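Local coordinates for omega transaminase (Pseudomonas sp., PDB 5LHA), which probably transfers amino groups from amine donors to keto acids such as pyruvate, shuttling them through its pyridoxal and pyridoxamine phosphate cofactor, at residues L228-V233 / P248-V253; H185-P190 / I210-E215; V239-A244 / R280-A285. One frame throughout, in Å; residues are numbered along the deposited sequence.

How the interactions relate
Interactions 1 and 2 join helices 246-256 and 202-220 to the same mixed sheet of this fold type I aminotransferase, the one holding strands 225-230 and 184-187; interaction 3 lies beside interaction 1 in loops. Along the chain interaction 2 closes first; interactions 1 and 3 then alternate, 228-233, 239-244, 248-253 and 280-285. Interaction 1 is the middle one, its centre about 11 Å from that of interaction 2 and about 8 Å from that of interaction 3, whereas the centres of 2 and 3 lie about 16 Å apart. The helices pack together through Leu213 and Leu250, and Arg251 reaches the Ala285 carbonyl. Pro190 meets Pro242 and Pro243. Glu231 of interaction 1 touches the cofactor.

Interaction 1: L228-V233 / P248-V253; sequences LIAEPV and PRLREV. With PMP (4'-deoxy-4'-aminopyridoxal-5'-phosphate), chain E.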
loop_
_atom_site.group_PDB
_atom_site.type_symbol
_atom_site.label_atom_id
_atom_site.label_comp_id
_atom_site.label_asym_id
_atom_site.label_seq_id
_atom_site.Cartn_x
_atom_site.Cartn_y
_atom_site.Cartn_z
ATOM N N LEU A 228 -13.199 -0.016 -13.946
ATOM C CA LEU A 228 -13.206 1.420 -14.182
ATOM C C LEU A 228 -14.529 1.984 -13.681
ATOM O O LEU A 228 -15.595 1.462 -14.023
ATOM C CB LEU A 228 -13.025 1.727 -15.673
ATOM C CG LEU A 228 -12.924 3.166 -16.193
ATOM C CD1 LEU A 228 -12.117 3.177 -17.483
ATOM C CD2 LEU A 228 -14.281 3.789 -16.443
ATOM N N ILE A 229 -14.468 3.059 -12.899
ATOM C CA ILE A 229 -15.661 3.677 -12.335
ATOM C C ILE A 229 -15.783 5.103 -12.850
ATOM O O ILE A 229 -14.796 5.847 -12.894
ATOM C CB ILE A 229 -15.642 3.634 -10.792
ATOM C CG1 ILE A 229 -16.918 4.248 -10.222
ATOM C CG2 ILE A 229 -14.364 4.264 -10.228
ATOM C CD1 ILE A 229 -17.121 3.961 -8.754
ATOM N N ALA A 230 -16.994 5.479 -13.250
ATOM C CA ALA A 230 -17.205 6.794 -13.826
ATOM C C ALA A 230 -18.665 7.186 -13.673
ATOM O O ALA A 230 -19.564 6.340 -13.723
ATOM C CB ALA A 230 -16.789 6.823 -15.303
ATOM N N GLU A 231 -18.886 8.492 -13.479
ATOM C CA GLU A 231 -20.233 9.044 -13.428
ATOM C C GLU A 231 -20.675 9.408 -14.836
ATOM O O GLU A 231 -19.909 10.038 -15.572
ATOM C CB GLU A 231 -20.281 10.292 -12.558
ATOM C CG GLU A 231 -19.755 10.142 -11.147
ATOM C CD GLU A 231 -19.292 11.476 -10.580
ATOM O OE1 GLU A 231 -20.140 12.326 -10.244
ATOM O OE2 GLU A 231 -18.069 11.698 -10.521
ATOM N N PRO A 232 -21.886 9.048 -15.254
ATOM C CA PRO A 232 -22.311 9.435 -16.606
ATOM C C PRO A 232 -22.365 10.942 -16.805
ATOM O O PRO A 232 -22.054 11.420 -17.900
ATOM C CB PRO A 232 -23.685 8.769 -16.742
ATOM C CG PRO A 232 -23.633 7.608 -15.799
ATOM C CD PRO A 232 -22.785 8.055 -14.646
ATOM N N VAL A 233 -22.735 11.705 -15.780
ATOM C CA VAL A 233 -22.472 13.140 -15.716
ATOM C C VAL A 233 -21.804 13.397 -14.373
ATOM O O VAL A 233 -22.367 13.060 -13.324
ATOM C CB VAL A 233 -23.754 13.981 -15.856
ATOM C CG1 VAL A 233 -23.435 15.471 -15.813
ATOM C CG2 VAL A 233 -24.485 13.642 -17.142
ATOM N N PRO A 248 -19.907 5.420 -24.906
ATOM C CA PRO A 248 -19.833 4.252 -25.804
ATOM C C PRO A 248 -18.413 3.774 -26.081
ATOM O O PRO A 248 -18.176 2.560 -26.146
ATOM C CB PRO A 248 -20.530 4.754 -27.076
ATOM C CG PRO A 248 -21.515 5.754 -26.566
ATOM C CD PRO A 248 -20.822 6.451 -25.441
ATOM N N ARG A 249 -17.458 4.687 -26.258
ATOM C CA ARG A 249 -16.079 4.262 -26.469
ATOM C C ARG A 249 -15.400 3.855 -25.171
ATOM O O ARG A 249 -14.363 3.182 -25.212
ATOM C CB ARG A 249 -15.283 5.368 -27.157
ATOM C CG ARG A 249 -15.788 5.704 -28.550
ATOM C CD ARG A 249 -14.838 6.647 -29.259
ATOM N NE ARG A 249 -13.489 6.084 -29.337
ATOM C CZ ARG A 249 -12.494 6.605 -30.051
ATOM N NH1 ARG A 249 -12.684 7.712 -30.763
ATOM N NH2 ARG A 249 -11.305 6.015 -30.053
ATOM N N LEU A 250 -15.958 4.260 -24.026
ATOM C CA LEU A 250 -15.542 3.702 -22.744
ATOM C C LEU A 250 -15.904 2.226 -22.658
ATOM O O LEU A 250 -15.053 1.378 -22.366
ATOM C CB LEU A 250 -16.208 4.483 -21.616
ATOM C CG LEU A 250 -15.463 4.634 -20.297
ATOM C CD1 LEU A 250 -14.092 5.227 -20.549
ATOM C CD2 LEU A 250 -16.276 5.517 -19.370
ATOM N N ARG A 251 -17.179 1.910 -22.924
ATOM C CA ARG A 251 -17.659 0.531 -22.949
ATOM C C ARG A 251 -16.814 -0.346 -23.868
ATOM O O ARG A 251 -16.476 -1.483 -23.520
ATOM C CB ARG A 251 -19.124 0.523 -23.396
ATOM C CG ARG A 251 -19.825 -0.843 -23.495
ATOM C CD ARG A 251 -20.110 -1.485 -22.150
ATOM N NE ARG A 251 -19.000 -2.286 -21.649
ATOM C CZ ARG A 251 -19.021 -2.919 -20.482
ATOM N NH1 ARG A 251 -20.088 -2.830 -19.704
ATOM N NH2 ARG A 251 -17.982 -3.632 -20.087
ATOM N N GLU A 252 -16.478 0.161 -25.055
ATOM C CA GLU A 252 -15.731 -0.644 -26.012
ATOM C C GLU A 252 -14.334 -0.957 -25.499
ATOM O O GLU A 252 -13.866 -2.097 -25.604
ATOM C CB GLU A 252 -15.631 0.087 -27.346
ATOM C CG GLU A 252 -16.938 0.226 -28.084
ATOM C CD GLU A 252 -16.847 1.257 -29.189
ATOM O OE1 GLU A 252 -15.758 1.855 -29.362
ATOM O OE2 GLU A 252 -17.865 1.480 -29.872
ATOM N N VAL A 253 -13.655 0.043 -24.935
ATOM C CA VAL A 253 -12.282 -0.157 -24.478
ATOM C C VAL A 253 -12.236 -1.144 -23.319
ATOM O O VAL A 253 -11.356 -2.012 -23.260
ATOM C CB VAL A 253 -11.644 1.196 -24.107
ATOM C CG1 VAL A 253 -10.274 0.988 -23.491
ATOM C CG2 VAL A 253 -11.526 2.074 -25.341
HETATM N N1 PMP E . -21.065 9.152 -5.804
HETATM C C2 PMP E . -21.773 10.221 -6.330
HETATM C C2A PMP E . -21.776 10.498 -7.809
HETATM C C3 PMP E . -22.158 11.236 -5.466
HETATM O O3 PMP E . -22.523 12.461 -5.956
HETATM C C4 PMP E . -22.161 11.008 -4.091
HETATM C C4A PMP E . -22.658 12.090 -3.156
HETATM N N4A PMP E . -22.909 13.315 -3.885
HETATM C C5 PMP E . -21.698 9.792 -3.582
HETATM C C6 PMP E . -21.146 8.864 -4.464
HETATM C C5A PMP E . -21.804 9.509 -2.092
HETATM O O4P PMP E . -23.158 9.533 -1.671
HETATM P P PMP E . -23.586 9.586 -0.112
HETATM O O1P PMP E . -23.517 11.042 0.312
HETATM O O2P PMP E . -25.014 9.095 0.008
HETATM O O3P PMP E . -22.666 8.768 0.771
#
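Within the beta-alpha-beta unit made of strand 225-230, helix 246-256 and strand 260-264, Leu228 and Ala230 of the first strand meet Leu250 of the helix. Both strand side chains leave the backbone toward the helix, while Ile229 between them points away, so alternation along the strand leaves two neighbouring footholds for a single leucine. Leu228 carries CG opposite its own backbone N (chi1 -177°), which brings its two methyls up against Leu250. There the two leucines cross obliquely, both branches engaged: CD2 of Leu228 lies 3.9 Å from CD2 of Leu250, and CD1 of Leu228 is 4.2 Å from CD1 of Leu250. The same CD2 methyl of Leu250 also comes within 4.3 Å of Ala230 CB, bridging the two strand residues. The strand itself is interior, hydrogen-bonded to strand 149-153 and to strand 260-264.

Where the strand ends the chain turns to the cofactor. Glu231 reaches the 2-methyl group of PMP, with OE1 3.5 Å from C2A, a packing contact and not a hydrogen bond. Its carboxylate is held by backbone amides instead: Gly235 N bonds to OE1 and Tyr157 N to OE2, fixing the group beside the ring.

Helix and strand thus face each other through buried aliphatic groups, chiefly methyls, with no hydrogen bond across; the attachment rests on shape and burial, while directional polar bonds fix the carboxylate on the cofactor side.

Interaction 2: H185-P190 / I210-E215; sequences HLLDTP and IRQLEE
The amide of Gln212 meets Asp188 with both of its ends, its side chain crossing that of the aspartate at about a right angle. The backbone N of Asp188 donates to OE1 of Gln212 at 2.8 Å, in a nearly straight bond that lies in the carbonyl plane of the amide. At the other end NE2 of Gln212 donates to Asp188 OD2 at 2.7 Å, with an N-H...O angle of 177°; the acceptor lies practically in the amide plane and offers its anti lone pair, the one away from the other oxygen. Carboxylate and amide planes are turned only 32° apart. Gripped at both ends, the amide has its flip state defined, since exchanging O and N would set oxygen against oxygen and NH2 against N-H. Gln212 spans the distance with CG trans to the backbone N (chi1 179°) and the chain extended beyond it.

Asp188 follows strand 184-187, an outermost strand, within the chain, of the mixed sheet that also holds strand 225-230, and helix 202-220 belongs to the crossover connecting these two parallel strands, with strand 149-153 lying between them in the sheet. One residue back, Leu187 points toward the helix and meets Leu213. These side chains meet at a slant, and the two CD1 methyls of Leu187 and Leu213 approach to 3.5 Å, tighter than usual for carbon atoms.

Away from the strand, Arg211 NE pairs with Glu215 OE2 at 3.1 Å, a salt bridge one helical turn long in which the oxygen is met on its syn side but from well out of the carboxylate plane. Arg211 NH1 forms a second salt bridge, with Asp198 of the third subunit, so this helix takes part in the assembly.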
loop_
_atom_site.group_PDB
_atom_site.type_symbol
_atom_site.label_atom_id
_atom_site.label_comp_id
_atom_site.label_asym_id
_atom_site.label_seq_id
_atom_site.Cartn_x
_atom_site.Cartn_y
_atom_site.Cartn_z
ATOM N N HIS A 185 -5.817 4.649 -10.162
ATOM C CA HIS A 185 -5.220 5.476 -11.201
ATOM C C HIS A 185 -6.247 6.383 -11.860
ATOM O O HIS A 185 -7.348 5.946 -12.202
ATOM C CB HIS A 185 -4.526 4.598 -12.250
ATOM C CG HIS A 185 -3.380 3.806 -11.698
ATOM N ND1 HIS A 185 -3.534 2.561 -11.127
ATOM C CD2 HIS A 185 -2.060 4.102 -11.601
ATOM C CE1 HIS A 185 -2.358 2.113 -10.723
ATOM N NE2 HIS A 185 -1.448 3.030 -10.998
ATOM N N LEU A 186 -5.872 7.648 -12.048
ATOM C CA LEU A 186 -6.779 8.656 -12.578
ATOM C C LEU A 186 -6.575 8.867 -14.072
ATOM O O LEU A 186 -5.448 8.847 -14.575
ATOM C CB LEU A 186 -6.609 9.995 -11.857
ATOM C CG LEU A 186 -7.308 10.126 -10.512
ATOM C CD1 LEU A 186 -7.160 11.546 -9.997
ATOM C CD2 LEU A 186 -8.752 9.762 -10.649
ATOM N N LEU A 187 -7.682 9.088 -14.768
ATOM C CA LEU A 187 -7.701 9.455 -16.172
ATOM C C LEU A 187 -8.251 10.870 -16.280
ATOM O O LEU A 187 -8.991 11.323 -15.410
ATOM C CB LEU A 187 -8.571 8.476 -16.969
ATOM C CG LEU A 187 -8.229 7.006 -16.734
ATOM C CD1 LEU A 187 -9.360 6.105 -17.156
ATOM C CD2 LEU A 187 -6.965 6.653 -17.501
ATOM N N ASP A 188 -7.878 11.576 -17.342
ATOM C CA ASP A 188 -8.419 12.911 -17.542
ATOM C C ASP A 188 -9.900 12.835 -17.884
ATOM O O ASP A 188 -10.389 11.837 -18.415
ATOM C CB ASP A 188 -7.653 13.656 -18.641
ATOM C CG ASP A 188 -6.364 14.280 -18.135
ATOM O OD1 ASP A 188 -6.442 15.188 -17.277
ATOM O OD2 ASP A 188 -5.274 13.881 -18.595
ATOM N N THR A 189 -10.599 13.851 -17.543
ATOM C CA THR A 189 -12.014 13.759 -17.870
ATOM C C THR A 189 -12.312 14.505 -19.168
ATOM O O THR A 189 -11.669 15.520 -19.462
ATOM C CB THR A 189 -12.875 14.328 -16.738
ATOM O OG1 THR A 189 -14.252 14.310 -17.124
ATOM C CG2 THR A 189 -12.465 15.760 -16.402
ATOM N N PRO A 190 -13.250 14.025 -19.991
ATOM C CA PRO A 190 -13.574 14.745 -21.232
ATOM C C PRO A 190 -14.374 16.015 -20.968
ATOM O O PRO A 190 -15.595 16.071 -21.168
ATOM C CB PRO A 190 -14.358 13.706 -22.040
ATOM C CG PRO A 190 -14.964 12.834 -21.012
ATOM C CD PRO A 190 -13.966 12.741 -19.900
ATOM N N ILE A 210 -9.790 8.683 -24.841
ATOM C CA ILE A 210 -9.757 7.238 -25.069
ATOM C C ILE A 210 -8.340 6.762 -25.367
ATOM O O ILE A 210 -7.899 5.724 -24.857
ATOM C CB ILE A 210 -10.730 6.871 -26.200
ATOM C CG1 ILE A 210 -12.154 7.124 -25.730
ATOM C CG2 ILE A 210 -10.574 5.423 -26.603
ATOM C CD1 ILE A 210 -12.510 6.282 -24.538
ATOM N N ARG A 211 -7.606 7.504 -26.198
ATOM C CA ARG A 211 -6.219 7.142 -26.464
ATOM C C ARG A 211 -5.397 7.136 -25.178
ATOM O O ARG A 211 -4.583 6.230 -24.957
ATOM C CB ARG A 211 -5.616 8.091 -27.498
ATOM C CG ARG A 211 -4.116 7.993 -27.605
ATOM C CD ARG A 211 -3.580 8.919 -28.680
ATOM N NE ARG A 211 -2.194 9.301 -28.422
ATOM C CZ ARG A 211 -1.486 10.106 -29.202
ATOM N NH1 ARG A 211 -2.030 10.615 -30.300
ATOM N NH2 ARG A 211 -0.229 10.401 -28.885
ATOM N N GLN A 212 -5.610 8.132 -24.310
ATOM C CA GLN A 212 -4.963 8.131 -23.002
ATOM C C GLN A 212 -5.353 6.893 -22.202
ATOM O O GLN A 212 -4.527 6.321 -21.482
ATOM C CB GLN A 212 -5.333 9.399 -22.226
ATOM C CG GLN A 212 -4.724 9.492 -20.827
ATOM C CD GLN A 212 -5.244 10.686 -20.031
ATOM O OE1 GLN A 212 -6.317 10.630 -19.430
ATOM N NE2 GLN A 212 -4.480 11.768 -20.022
ATOM N N LEU A 213 -6.620 6.486 -22.289
ATOM C CA LEU A 213 -7.079 5.316 -21.546
ATOM C C LEU A 213 -6.400 4.031 -22.031
ATOM O O LEU A 213 -5.974 3.197 -21.220
ATOM C CB LEU A 213 -8.604 5.222 -21.636
ATOM C CG LEU A 213 -9.293 3.948 -21.153
ATOM C CD1 LEU A 213 -9.047 3.723 -19.686
ATOM C CD2 LEU A 213 -10.782 4.061 -21.427
ATOM N N GLU A 214 -6.295 3.845 -23.352
ATOM C CA GLU A 214 -5.602 2.666 -23.870
ATOM C C GLU A 214 -4.146 2.637 -23.434
ATOM O O GLU A 214 -3.608 1.574 -23.101
ATOM C CB GLU A 214 -5.672 2.614 -25.392
ATOM C CG GLU A 214 -7.039 2.364 -25.926
ATOM C CD GLU A 214 -7.123 2.536 -27.423
ATOM O OE1 GLU A 214 -6.211 3.138 -28.032
ATOM O OE2 GLU A 214 -8.123 2.069 -27.996
ATOM N N GLU A 215 -3.484 3.794 -23.462
ATOM C CA GLU A 215 -2.080 3.845 -23.087
ATOM C C GLU A 215 -1.895 3.468 -21.625
ATOM O O GLU A 215 -0.985 2.704 -21.282
ATOM C CB GLU A 215 -1.521 5.237 -23.376
ATOM C CG GLU A 215 -1.352 5.509 -24.869
ATOM C CD GLU A 215 -1.203 6.981 -25.192
ATOM O OE1 GLU A 215 -1.330 7.807 -24.263
ATOM O OE2 GLU A 215 -0.963 7.314 -26.374
#

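Interaction 3: V239-A244 / R280-A285; sequences VIVPPA and RGWGVA
This is a partly buried contact between an aromatic side chain and a loop: the benzene half of the Trp282 indole, set just after the short helix 278-281, rests against Val241, Pro242 and Ala244 in the segment that leads from strand 225-230 to helix 246-256. The three residues meet different atoms. CG1 of Val241 comes to the ring edge, close to its plane, 4.1 Å from CZ2 of Trp282. Pro242 approaches obliquely and uses two parts, its carbonyl O lying 3.6 Å from Trp282 CH2 and its ring carbon CG 4.1 Å from Trp282 CZ2. Ala244 is met chiefly through its backbone, with CA 3.6 Å from Trp282 CZ3 and the CB methyl 3.9 Å from that same ring atom.

Trp282 swings its ring to the loop by placing CG trans to its carbonyl carbon (chi1 -61°). The residue after it, Gly283, closes the weakly bonded helix in a Schellman motif, with positive phi (78°), a value that favours glycine, and two bonds back into the last turn, one of them Gly283 N to Arg280 O at 2.8 Å. On the other segment, Val239 and Ile240 face Gln234 as a G1 beta bulge, just ahead of the residues that touch the indole.

No hydrogen bond crosses between the two segments, yet the indole NE1 is satisfied by the Pro232 carbonyl. Trp247 of helix 246-256 stacks with the ring, and Lys384 adds a cation-pi contact. An alanine in place of Trp282 would be likely to leave the Pro232 carbonyl without this donor and to open a gap between the loop and the helix end, with Trp247 deprived of its stacking partner.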
loop_
_atom_site.group_PDB
_atom_site.type_symbol
_atom_site.label_atom_id
_atom_site.label_comp_id
_atom_site.label_asym_id
_atom_site.label_seq_id
_atom_site.Cartn_x
_atom_site.Cartn_y
_atom_site.Cartn_z
ATOM N N VAL A 239 -20.644 19.412 -12.667
ATOM C CA VAL A 239 -21.594 19.107 -13.738
ATOM C C VAL A 239 -20.856 19.067 -15.070
ATOM O O VAL A 239 -21.121 19.860 -15.979
ATOM C CB VAL A 239 -22.764 20.109 -13.770
ATOM C CG1 VAL A 239 -23.840 19.645 -14.743
ATOM C CG2 VAL A 239 -23.347 20.283 -12.376
ATOM N N ILE A 240 -19.948 18.109 -15.210
ATOM C CA ILE A 240 -19.211 17.923 -16.453
ATOM C C ILE A 240 -19.975 16.907 -17.289
ATOM O O ILE A 240 -20.095 15.741 -16.910
ATOM C CB ILE A 240 -17.772 17.470 -16.191
ATOM C CG1 ILE A 240 -17.048 18.530 -15.358
ATOM C CG2 ILE A 240 -17.050 17.217 -17.507
ATOM C CD1 ILE A 240 -15.895 17.997 -14.537
ATOM N N VAL A 241 -20.529 17.373 -18.402
ATOM C CA VAL A 241 -21.277 16.512 -19.324
ATOM C C VAL A 241 -20.282 16.006 -20.370
ATOM O O VAL A 241 -19.761 16.816 -21.151
ATOM C CB VAL A 241 -22.431 17.276 -19.986
ATOM C CG1 VAL A 241 -23.287 16.326 -20.822
ATOM C CG2 VAL A 241 -23.282 17.992 -18.949
ATOM N N PRO A 242 -19.991 14.705 -20.409
ATOM C CA PRO A 242 -19.047 14.198 -21.402
ATOM C C PRO A 242 -19.654 14.287 -22.789
ATOM O O PRO A 242 -20.885 14.376 -22.929
ATOM C CB PRO A 242 -18.835 12.738 -20.976
ATOM C CG PRO A 242 -20.087 12.383 -20.294
ATOM C CD PRO A 242 -20.520 13.625 -19.563
ATOM N N PRO A 243 -18.826 14.303 -23.830
ATOM C CA PRO A 243 -19.350 14.180 -25.195
ATOM C C PRO A 243 -20.107 12.871 -25.395
ATOM O O PRO A 243 -19.925 11.887 -24.672
ATOM C CB PRO A 243 -18.089 14.242 -26.065
ATOM C CG PRO A 243 -17.084 14.959 -25.220
ATOM C CD PRO A 243 -17.371 14.532 -23.811
ATOM N N ALA A 244 -20.990 12.881 -26.395
ATOM C CA ALA A 244 -21.945 11.793 -26.559
ATOM C C ALA A 244 -21.277 10.471 -26.907
ATOM O O ALA A 244 -21.813 9.406 -26.579
ATOM C CB ALA A 244 -22.959 12.156 -27.633
ATOM N N ARG A 280 -27.615 4.472 -19.577
ATOM C CA ARG A 280 -28.612 4.198 -20.605
ATOM C C ARG A 280 -28.813 5.395 -21.527
ATOM O O ARG A 280 -28.986 5.230 -22.742
ATOM C CB ARG A 280 -29.935 3.804 -19.943
ATOM C CG ARG A 280 -31.016 3.390 -20.926
ATOM C CD ARG A 280 -32.336 3.124 -20.228
ATOM N NE ARG A 280 -32.219 1.983 -19.326
ATOM C CZ ARG A 280 -33.175 1.558 -18.506
ATOM N NH1 ARG A 280 -34.359 2.167 -18.466
ATOM N NH2 ARG A 280 -32.943 0.509 -17.727
ATOM N N GLY A 281 -28.783 6.610 -20.973
ATOM C CA GLY A 281 -28.999 7.790 -21.796
ATOM C C GLY A 281 -27.930 7.978 -22.849
ATOM O O GLY A 281 -28.182 8.588 -23.893
ATOM N N TRP A 282 -26.729 7.466 -22.591
ATOM C CA TRP A 282 -25.629 7.416 -23.550
ATOM C C TRP A 282 -25.634 6.150 -24.395
ATOM O O TRP A 282 -24.712 5.959 -25.194
ATOM C CB TRP A 282 -24.290 7.530 -22.817
ATOM C CG TRP A 282 -24.116 8.818 -22.060
ATOM C CD1 TRP A 282 -23.815 8.951 -20.734
ATOM C CD2 TRP A 282 -24.196 10.152 -22.587
ATOM N NE1 TRP A 282 -23.725 10.283 -20.397
ATOM C CE2 TRP A 282 -23.953 11.039 -21.518
ATOM C CE3 TRP A 282 -24.451 10.681 -23.858
ATOM C CZ2 TRP A 282 -23.957 12.425 -21.682
ATOM C CZ3 TRP A 282 -24.459 12.056 -24.018
ATOM C CH2 TRP A 282 -24.211 12.911 -22.939
ATOM N N GLY A 283 -26.621 5.271 -24.210
ATOM C CA GLY A 283 -26.714 4.041 -24.974
ATOM C C GLY A 283 -25.776 2.945 -24.533
ATOM O O GLY A 283 -25.375 2.116 -25.354
ATOM N N VAL A 284 -25.464 2.878 -23.242
ATOM C CA VAL A 284 -24.413 2.010 -22.724
ATOM C C VAL A 284 -24.948 1.185 -21.563
ATOM O O VAL A 284 -25.698 1.691 -20.721
ATOM C CB VAL A 284 -23.185 2.837 -22.287
ATOM C CG1 VAL A 284 -22.289 2.038 -21.365
ATOM C CG2 VAL A 284 -22.408 3.289 -23.511
ATOM N N ALA A 285 -24.603 -0.104 -21.559
ATOM C CA ALA A 285 -24.873 -1.002 -20.449
ATOM C C ALA A 285 -23.588 -1.225 -19.663
ATOM O O ALA A 285 -22.682 -1.916 -20.155
ATOM C CB ALA A 285 -25.427 -2.333 -20.948
#